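Long-range contacts in reducing end xylose-releasing exo-oligoxylanase (Paenibacillus barengoltzii G22, PDB 5YXT), which probably hydrolyses xylo-oligosaccharides from the reducing end, releasing xylose, as a family 8 glycoside hydrolase of xylan breakdown: residues E274-D279 with Y373-P378; D65-G70 with A125-E130; Y227-C232 with D279-E284. One frame throughout, in Å; residues are numbered along the deposited sequence.

Contact 1: residues E274-D279 with Y373-P378; sequences EWFAAD and YRIWMP
Trp275 meets Ile375 and Tyr373 in two different ways, one over its face and one at its edge. Ile375 comes over the face of the indole. Its CG1 sits above the centre of the six-membered ring of Trp275, 3.5 Å from the centroid, a CH-pi contact. CD1 of Ile375 continues across the same ring system and reaches Trp275 CG at 3.7 Å. The first torsion of Ile375 explains this: CG1 is anti to the carbonyl carbon (chi1 -62°), which brings that branch over the indole. Phe276 adds a looser touch, with its CE2 4.3 Å from Ile375 CD1.

The edge of the indole serves Tyr373. Trp275 NE1 donates to the backbone O of Tyr373 at 3.0 Å, and the acceptor lies in the indole plane. The N-H points fairly straight at it, at 157°. This bond helps to fix the rotation of the indole and satisfies its polar atom in a buried place. The phenol ring of Tyr373 stands almost perpendicular to the indole, with the planes at 87°. The two form an offset edge-to-face pair, in which Trp275 CZ2 approaches Tyr373 CD1 at 3.9 Å. An alanine at Trp275 would probably leave the Tyr373 carbonyl without this donor and open a gap beneath Ile375 CG1.

The contact ties the end of helix 263-276 to the loop that follows helix 355-369. Tyr13 OH is also hydrogen-bonded to the backbone N of Ile375. Helix 126-143 packs on Trp275 through Leu134 and Phe138. Helix 199-208 adds Leu204 to Trp275, and His200 and Glu203 to Phe276.

Contact 2: residues D65-G70 with A125-E130; sequences DVRTEG and APDGEE
Asp127 and Arg67 meet after two turns of their side chains: Asp127 CG lies between its own backbone N and carbonyl carbon (chi1 51°), and the Arg67 chain bends at chi2, which places CD (72°). With Glu69 they form a buried salt-bridge network where helices 68-80 and 126-143 begin. Family 8 enzymes are built as an (alpha/alpha)6 barrel, and these are probably two of its helices.

Arg67 NH2 serves both acids. It pairs with Asp127 OD1 at 3.2 Å and with Glu69 OE2 at 2.9 Å. Asp127 OD1 is at the edge of the guanidinium, near its plane, but the guanidinium and carboxylate planes are 64° apart. Glu69 CB lies over one face of the guanidinium, toward its rim. The methyl of Ala125 lies against the guanidinium, near NH2 of Arg67. The backbones come close at Glu69 and Gly128, whose CA atoms are 4.5 Å apart. Gly128 has no side chain at this close approach.

One water joins the two helix starts beside the ion pairs. It accepts from Ala125 N at 2.7 Å, donates to Glu129 OE2 at 2.8 Å, and is hydrogen-bonded to Thr68 OG1 at 2.9 Å.

Contact 3: residues Y227-C232 with D279-E284; sequences YLHLAC and DPWQRE
The end of helix 214-231 meets the start of helix 281-294 through a His-carboxylate hydrogen bond and an aromatic stack, both centred on His229. His229 and Asp279 meet tip to tip. NE2 of His229 donates to Asp279 OD2 at 2.8 Å, and the bond is nearly straight at 173°. It uses the syn lone pair of OD2, and the imidazole and carboxylate planes are nearly coplanar. The other oxygen of Asp279 has a different task. OD1 of Asp279 accepts from Trp281 N at 3.1 Å, a capping bond that meets the carboxylate from above its plane. One carboxylate thus holds the imidazole with one oxygen and the start of helix 281-294 with the other.

The same imidazole lies flat on Trp281. It stacks face to face on the five-membered ring, with centroids 3.7 Å apart and planes at 21°. His229 CE1 comes to 3.4 Å from Trp281 CG. The two side chains run antiparallel past one another. Trp281 CG is anti to the backbone N (chi1 172°), and the indole beyond it extends toward helix 214-231. There Trp281 CH2 meets the backbone O of Leu228 at 3.3 Å. Cys232 SG approaches the edge of the indole, 4.0 Å from Trp281 CH2, a sulfur-aromatic contact. Leu228 CB touches Trp281 CZ3 more loosely, at 4.1 Å.

Asp279 also touches Arg225 of helix 214-231. Pro280 packs on Tyr20 of the second subunit, and so the turn beside this contact is near a subunit interface. Helix 263-276 packs against both segments: its Leu269 touches Leu228 and Gln282, and its Val265 touches Cys232.

How the contacts relate
Contacts 1 and 3 share Asp279, although their centres are 18 Å apart. This residue ends segment 274-279 and begins segment 279-284. Helix 263-276 and helix 281-294 follow each other in the chain; the first meets loop 373-378 and the second meets helix 214-231. Contact 2 stands apart, with its centre 22 Å from that of contact 1 and 25 Å from that of contact 3. It lies on the opposite side of the chain's centre from both. Its own centre is about 10 Å from that point, against 14 Å and 17 Å for contacts 1 and 3. Helix 126-143 links contacts 1 and 2, since it begins in contact 2 and packs on Trp275 further along.

Contact 1: residues E274-D279 with Y373-P378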
# COMPACT_ATOMS: atom_id res chain seq x y z
N GLU C 274 0.41 11.35 19.47
CA GLU C 274 1.79 11.39 19.96
C GLU C 274 1.85 11.73 21.44
O GLU C 274 2.63 11.14 22.18
CB GLU C 274 2.63 12.38 19.14
CG GLU C 274 3.98 12.76 19.78
CD GLU C 274 5.03 11.63 19.80
OE1 GLU C 274 4.70 10.44 19.57
OE2 GLU C 274 6.22 11.93 20.06
N TRP C 275 1.02 12.68 21.90
CA TRP C 275 1.12 13.14 23.29
C TRP C 275 0.46 12.18 24.27
O TRP C 275 0.93 12.06 25.41
CB TRP C 275 0.48 14.52 23.47
CG TRP C 275 1.34 15.68 23.06
CD1 TRP C 275 2.55 15.63 22.43
CD2 TRP C 275 1.04 17.06 23.25
NE1 TRP C 275 3.02 16.90 22.21
CE2 TRP C 275 2.11 17.80 22.71
CE3 TRP C 275 -0.03 17.75 23.82
CZ2 TRP C 275 2.13 19.19 22.72
CZ3 TRP C 275 -0.01 19.13 23.84
CH2 TRP C 275 1.06 19.83 23.29
N PHE C 276 -0.62 11.52 23.87
CA PHE C 276 -1.41 10.75 24.81
C PHE C 276 -1.75 9.34 24.35
O PHE C 276 -2.07 8.51 25.21
CB PHE C 276 -2.71 11.50 25.16
CG PHE C 276 -2.47 12.69 26.04
CD1 PHE C 276 -2.30 12.52 27.41
CD2 PHE C 276 -2.33 13.94 25.49
CE1 PHE C 276 -2.03 13.60 28.22
CE2 PHE C 276 -2.07 15.04 26.30
CZ PHE C 276 -1.92 14.87 27.66
N ALA C 277 -1.66 9.05 23.06
CA ALA C 277 -1.89 7.70 22.52
C ALA C 277 -3.14 7.07 23.13
O ALA C 277 -3.15 5.91 23.55
CB ALA C 277 -0.65 6.82 22.72
N ALA C 278 -4.21 7.86 23.17
CA ALA C 278 -5.39 7.56 23.98
C ALA C 278 -6.51 6.87 23.22
O ALA C 278 -7.29 6.13 23.83
CB ALA C 278 -5.96 8.85 24.58
N ASP C 279 -6.64 7.10 21.92
CA ASP C 279 -7.78 6.60 21.16
C ASP C 279 -7.26 6.00 19.86
O ASP C 279 -6.89 6.74 18.94
CB ASP C 279 -8.79 7.70 20.88
CG ASP C 279 -10.02 7.20 20.15
OD1 ASP C 279 -10.14 5.98 19.90
OD2 ASP C 279 -10.88 8.04 19.82
N TYR C 373 7.53 19.70 19.32
CA TYR C 373 6.24 20.22 19.75
C TYR C 373 5.90 19.43 21.02
O TYR C 373 5.32 18.34 20.95
CB TYR C 373 5.20 20.06 18.64
CG TYR C 373 3.95 20.92 18.74
CD1 TYR C 373 3.56 21.49 19.94
CD2 TYR C 373 3.17 21.16 17.61
CE1 TYR C 373 2.42 22.27 20.02
CE2 TYR C 373 2.03 21.94 17.68
CZ TYR C 373 1.65 22.48 18.88
OH TYR C 373 0.50 23.25 18.93
N ARG C 374 6.30 19.97 22.17
CA ARG C 374 6.36 19.21 23.41
C ARG C 374 5.43 19.76 24.48
O ARG C 374 4.97 20.91 24.42
CB ARG C 374 7.78 19.21 23.97
CG ARG C 374 8.78 18.72 22.97
CD ARG C 374 10.11 18.49 23.61
NE ARG C 374 11.07 17.97 22.65
CZ ARG C 374 12.09 17.19 22.98
NH1 ARG C 374 12.28 16.84 24.25
NH2 ARG C 374 12.91 16.75 22.03
N ILE C 375 5.19 18.91 25.48
CA ILE C 375 4.48 19.28 26.70
C ILE C 375 5.53 19.78 27.69
O ILE C 375 6.40 19.02 28.13
CB ILE C 375 3.69 18.11 27.29
CG1 ILE C 375 2.63 17.63 26.29
CG2 ILE C 375 3.07 18.51 28.61
CD1 ILE C 375 2.06 16.25 26.60
N TRP C 376 5.46 21.06 28.02
CA TRP C 376 6.42 21.68 28.91
C TRP C 376 5.88 21.57 30.33
O TRP C 376 4.87 22.21 30.66
CB TRP C 376 6.69 23.11 28.47
CG TRP C 376 7.39 23.07 27.19
CD1 TRP C 376 6.86 23.31 25.95
CD2 TRP C 376 8.74 22.65 26.97
NE1 TRP C 376 7.82 23.11 24.98
CE2 TRP C 376 8.98 22.71 25.58
CE3 TRP C 376 9.78 22.26 27.82
CZ2 TRP C 376 10.22 22.37 25.02
CZ3 TRP C 376 11.00 21.93 27.27
CH2 TRP C 376 11.22 21.99 25.88
N MET C 377 6.56 20.73 31.18
CA MET C 377 6.04 20.37 32.49
C MET C 377 6.48 21.39 33.54
O MET C 377 7.52 22.04 33.39
CB MET C 377 6.54 18.98 32.89
CG MET C 377 6.05 17.87 31.98
SD MET C 377 4.27 17.63 32.14
CE MET C 377 4.18 16.89 33.79
N PRO C 378 5.70 21.53 34.61
CA PRO C 378 6.09 22.44 35.69
C PRO C 378 7.44 22.05 36.29
O PRO C 378 7.78 20.87 36.36
CB PRO C 378 4.96 22.30 36.72
CG PRO C 378 3.83 21.66 36.00
CD PRO C 378 4.41 20.85 34.88

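Contact 2: residues D65-G70 with A125-E130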
# COMPACT_ATOMS: atom_id res chain seq x y z
N ASP C 65 -5.35 41.82 8.61
CA ASP C 65 -5.78 42.10 9.97
C ASP C 65 -4.94 41.26 10.93
O ASP C 65 -4.15 40.40 10.51
CB ASP C 65 -7.29 41.86 10.13
CG ASP C 65 -7.69 40.40 9.95
OD1 ASP C 65 -6.96 39.65 9.28
OD2 ASP C 65 -8.76 40.01 10.48
N VAL C 66 -5.06 41.54 12.22
CA VAL C 66 -4.39 40.80 13.28
C VAL C 66 -5.44 39.98 14.00
O VAL C 66 -6.44 40.52 14.49
CB VAL C 66 -3.64 41.71 14.26
CG1 VAL C 66 -3.01 40.87 15.35
CG2 VAL C 66 -2.57 42.52 13.52
N ARG C 67 -5.22 38.68 14.07
CA ARG C 67 -6.25 37.76 14.50
C ARG C 67 -5.76 36.95 15.71
O ARG C 67 -4.57 36.64 15.83
CB ARG C 67 -6.65 36.93 13.29
CG ARG C 67 -7.09 35.59 13.64
CD ARG C 67 -8.48 35.67 14.31
NE ARG C 67 -8.95 34.46 14.94
CZ ARG C 67 -9.58 33.50 14.29
NH1 ARG C 67 -9.80 33.64 13.01
NH2 ARG C 67 -9.98 32.40 14.93
N THR C 68 -6.67 36.65 16.64
CA THR C 68 -6.22 35.93 17.83
C THR C 68 -5.75 34.53 17.48
O THR C 68 -4.91 33.98 18.19
CB THR C 68 -7.31 35.87 18.91
OG1 THR C 68 -8.52 35.31 18.36
CG2 THR C 68 -7.55 37.28 19.56
N GLU C 69 -6.28 33.92 16.42
CA GLU C 69 -5.73 32.66 15.92
C GLU C 69 -4.23 32.77 15.70
O GLU C 69 -3.45 32.04 16.31
CB GLU C 69 -6.41 32.23 14.62
CG GLU C 69 -7.00 30.83 14.64
CD GLU C 69 -7.69 30.46 13.32
OE1 GLU C 69 -7.06 30.49 12.23
OE2 GLU C 69 -8.91 30.17 13.36
N GLY C 70 -3.83 33.70 14.84
CA GLY C 70 -2.42 33.87 14.54
C GLY C 70 -1.60 34.31 15.74
O GLY C 70 -0.48 33.84 15.94
N ALA C 125 -12.70 34.22 19.29
CA ALA C 125 -12.63 32.94 18.59
C ALA C 125 -12.08 31.92 19.57
O ALA C 125 -10.93 32.06 20.03
CB ALA C 125 -11.75 33.04 17.35
N PRO C 126 -12.86 30.91 19.95
CA PRO C 126 -12.41 30.00 21.01
C PRO C 126 -11.13 29.26 20.70
O PRO C 126 -10.43 28.87 21.63
CB PRO C 126 -13.60 29.03 21.15
CG PRO C 126 -14.77 29.84 20.73
CD PRO C 126 -14.28 30.72 19.62
N ASP C 127 -10.79 29.06 19.42
CA ASP C 127 -9.54 28.36 19.14
C ASP C 127 -8.34 29.20 19.53
O ASP C 127 -7.31 28.66 19.96
CB ASP C 127 -9.47 27.94 17.67
CG ASP C 127 -9.76 29.07 16.71
OD1 ASP C 127 -10.48 30.03 17.06
OD2 ASP C 127 -9.27 28.99 15.57
N GLY C 128 -8.45 30.53 19.42
CA GLY C 128 -7.39 31.38 19.93
C GLY C 128 -7.27 31.31 21.44
O GLY C 128 -6.16 31.22 21.97
N GLU C 129 -8.40 31.34 22.15
CA GLU C 129 -8.35 31.29 23.61
C GLU C 129 -7.66 30.03 24.12
O GLU C 129 -6.86 30.09 25.05
CB GLU C 129 -9.76 31.37 24.18
CG GLU C 129 -10.12 32.74 24.67
CD GLU C 129 -10.49 33.71 23.56
OE1 GLU C 129 -10.87 34.86 23.88
OE2 GLU C 129 -10.42 33.32 22.38
N GLU C 130 -7.97 28.87 23.54
CA GLU C 130 -7.38 27.64 24.06
C GLU C 130 -5.89 27.55 23.72
O GLU C 130 -5.13 26.97 24.50
CB GLU C 130 -8.14 26.41 23.54
CG GLU C 130 -8.19 26.26 22.04
CD GLU C 130 -9.05 25.08 21.61
OE1 GLU C 130 -9.39 24.23 22.47
OE2 GLU C 130 -9.39 25.01 20.40
O HOH W 1 -10.56 35.37 20.41

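Contact 3: residues Y227-C232 with D279-E284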
# COMPACT_ATOMS: atom_id res chain seq x y z
N TYR C 227 -16.36 12.90 20.06
CA TYR C 227 -17.06 13.75 19.10
C TYR C 227 -16.43 13.66 17.72
O TYR C 227 -17.13 13.62 16.71
CB TYR C 227 -17.08 15.20 19.59
CG TYR C 227 -17.62 16.13 18.53
CD1 TYR C 227 -18.98 16.19 18.27
CD2 TYR C 227 -16.76 16.92 17.76
CE1 TYR C 227 -19.48 17.01 17.31
CE2 TYR C 227 -17.27 17.76 16.78
CZ TYR C 227 -18.63 17.79 16.56
OH TYR C 227 -19.17 18.60 15.60
N LEU C 228 -15.10 13.60 17.66
CA LEU C 228 -14.45 13.54 16.36
C LEU C 228 -14.84 12.28 15.58
O LEU C 228 -14.78 12.31 14.34
CB LEU C 228 -12.94 13.64 16.53
CG LEU C 228 -12.47 15.00 17.04
CD1 LEU C 228 -10.96 14.98 17.29
CD2 LEU C 228 -12.84 16.10 16.04
N HIS C 229 -15.24 11.21 16.28
CA HIS C 229 -15.79 10.03 15.60
C HIS C 229 -17.02 10.38 14.78
O HIS C 229 -17.28 9.76 13.74
CB HIS C 229 -16.20 8.94 16.60
CG HIS C 229 -15.06 8.27 17.30
ND1 HIS C 229 -15.04 6.92 17.56
CD2 HIS C 229 -13.91 8.77 17.83
CE1 HIS C 229 -13.93 6.61 18.21
NE2 HIS C 229 -13.24 7.71 18.39
N LEU C 230 -17.83 11.33 15.27
CA LEU C 230 -19.04 11.74 14.57
C LEU C 230 -18.74 12.70 13.43
O LEU C 230 -19.41 12.66 12.39
CB LEU C 230 -20.02 12.41 15.54
CG LEU C 230 -20.38 11.68 16.82
CD1 LEU C 230 -21.39 12.50 17.58
CD2 LEU C 230 -20.98 10.35 16.44
N ALA C 231 -17.78 13.59 13.64
CA ALA C 231 -17.57 14.65 12.66
C ALA C 231 -16.79 14.17 11.44
O ALA C 231 -17.01 14.68 10.34
CB ALA C 231 -16.84 15.83 13.32
N CYS C 232 -15.91 13.19 11.60
CA CYS C 232 -15.10 12.73 10.48
C CYS C 232 -15.87 11.72 9.64
O CYS C 232 -16.46 10.77 10.18
CB CYS C 232 -13.80 12.11 11.00
SG CYS C 232 -12.67 13.33 11.71
N ASP C 279 -6.64 7.10 21.92
CA ASP C 279 -7.78 6.60 21.16
C ASP C 279 -7.26 6.00 19.86
O ASP C 279 -6.89 6.74 18.94
CB ASP C 279 -8.79 7.70 20.88
CG ASP C 279 -10.02 7.20 20.15
OD1 ASP C 279 -10.14 5.98 19.90
OD2 ASP C 279 -10.88 8.04 19.82
N PRO C 280 -7.21 4.67 19.76
CA PRO C 280 -6.68 4.04 18.54
C PRO C 280 -7.47 4.37 17.29
O PRO C 280 -6.93 4.28 16.18
CB PRO C 280 -6.75 2.54 18.87
CG PRO C 280 -6.93 2.45 20.36
CD PRO C 280 -7.64 3.70 20.78
N TRP C 281 -8.73 4.79 17.43
CA TRP C 281 -9.50 5.24 16.28
C TRP C 281 -8.79 6.34 15.52
O TRP C 281 -8.92 6.42 14.29
CB TRP C 281 -10.88 5.71 16.74
CG TRP C 281 -11.68 6.37 15.66
CD1 TRP C 281 -12.55 5.76 14.80
CD2 TRP C 281 -11.69 7.76 15.32
NE1 TRP C 281 -13.09 6.69 13.94
CE2 TRP C 281 -12.58 7.93 14.25
CE3 TRP C 281 -11.02 8.88 15.83
CZ2 TRP C 281 -12.83 9.17 13.67
CZ3 TRP C 281 -11.27 10.12 15.25
CH2 TRP C 281 -12.17 10.25 14.17
N GLN C 282 -8.04 7.19 16.22
CA GLN C 282 -7.33 8.28 15.55
C GLN C 282 -6.41 7.76 14.45
O GLN C 282 -6.29 8.40 13.39
CB GLN C 282 -6.54 9.10 16.58
CG GLN C 282 -7.45 9.73 17.63
CD GLN C 282 -6.70 10.50 18.69
OE1 GLN C 282 -5.49 10.31 18.87
NE2 GLN C 282 -7.40 11.38 19.39
N ARG C 283 -5.74 6.62 14.66
CA ARG C 283 -4.88 6.07 13.61
C ARG C 283 -5.69 5.66 12.39
O ARG C 283 -5.27 5.89 11.25
CB ARG C 283 -4.06 4.90 14.16
CG ARG C 283 -3.61 5.19 15.58
CD ARG C 283 -2.54 4.23 16.12
NE ARG C 283 -1.49 3.92 15.16
CZ ARG C 283 -0.40 4.64 15.04
NH1 ARG C 283 -0.30 5.69 15.81
NH2 ARG C 283 0.57 4.33 14.19
N GLU C 284 -6.87 5.09 12.61
CA GLU C 284 -7.73 4.73 11.48
C GLU C 284 -8.19 5.98 10.73
O GLU C 284 -8.21 5.99 9.49
CB GLU C 284 -8.92 3.91 11.97
CG GLU C 284 -8.61 2.45 12.19
CD GLU C 284 -9.55 1.54 11.43
OE1 GLU C 284 -9.64 1.68 10.18
OE2 GLU C 284 -10.20 0.68 12.07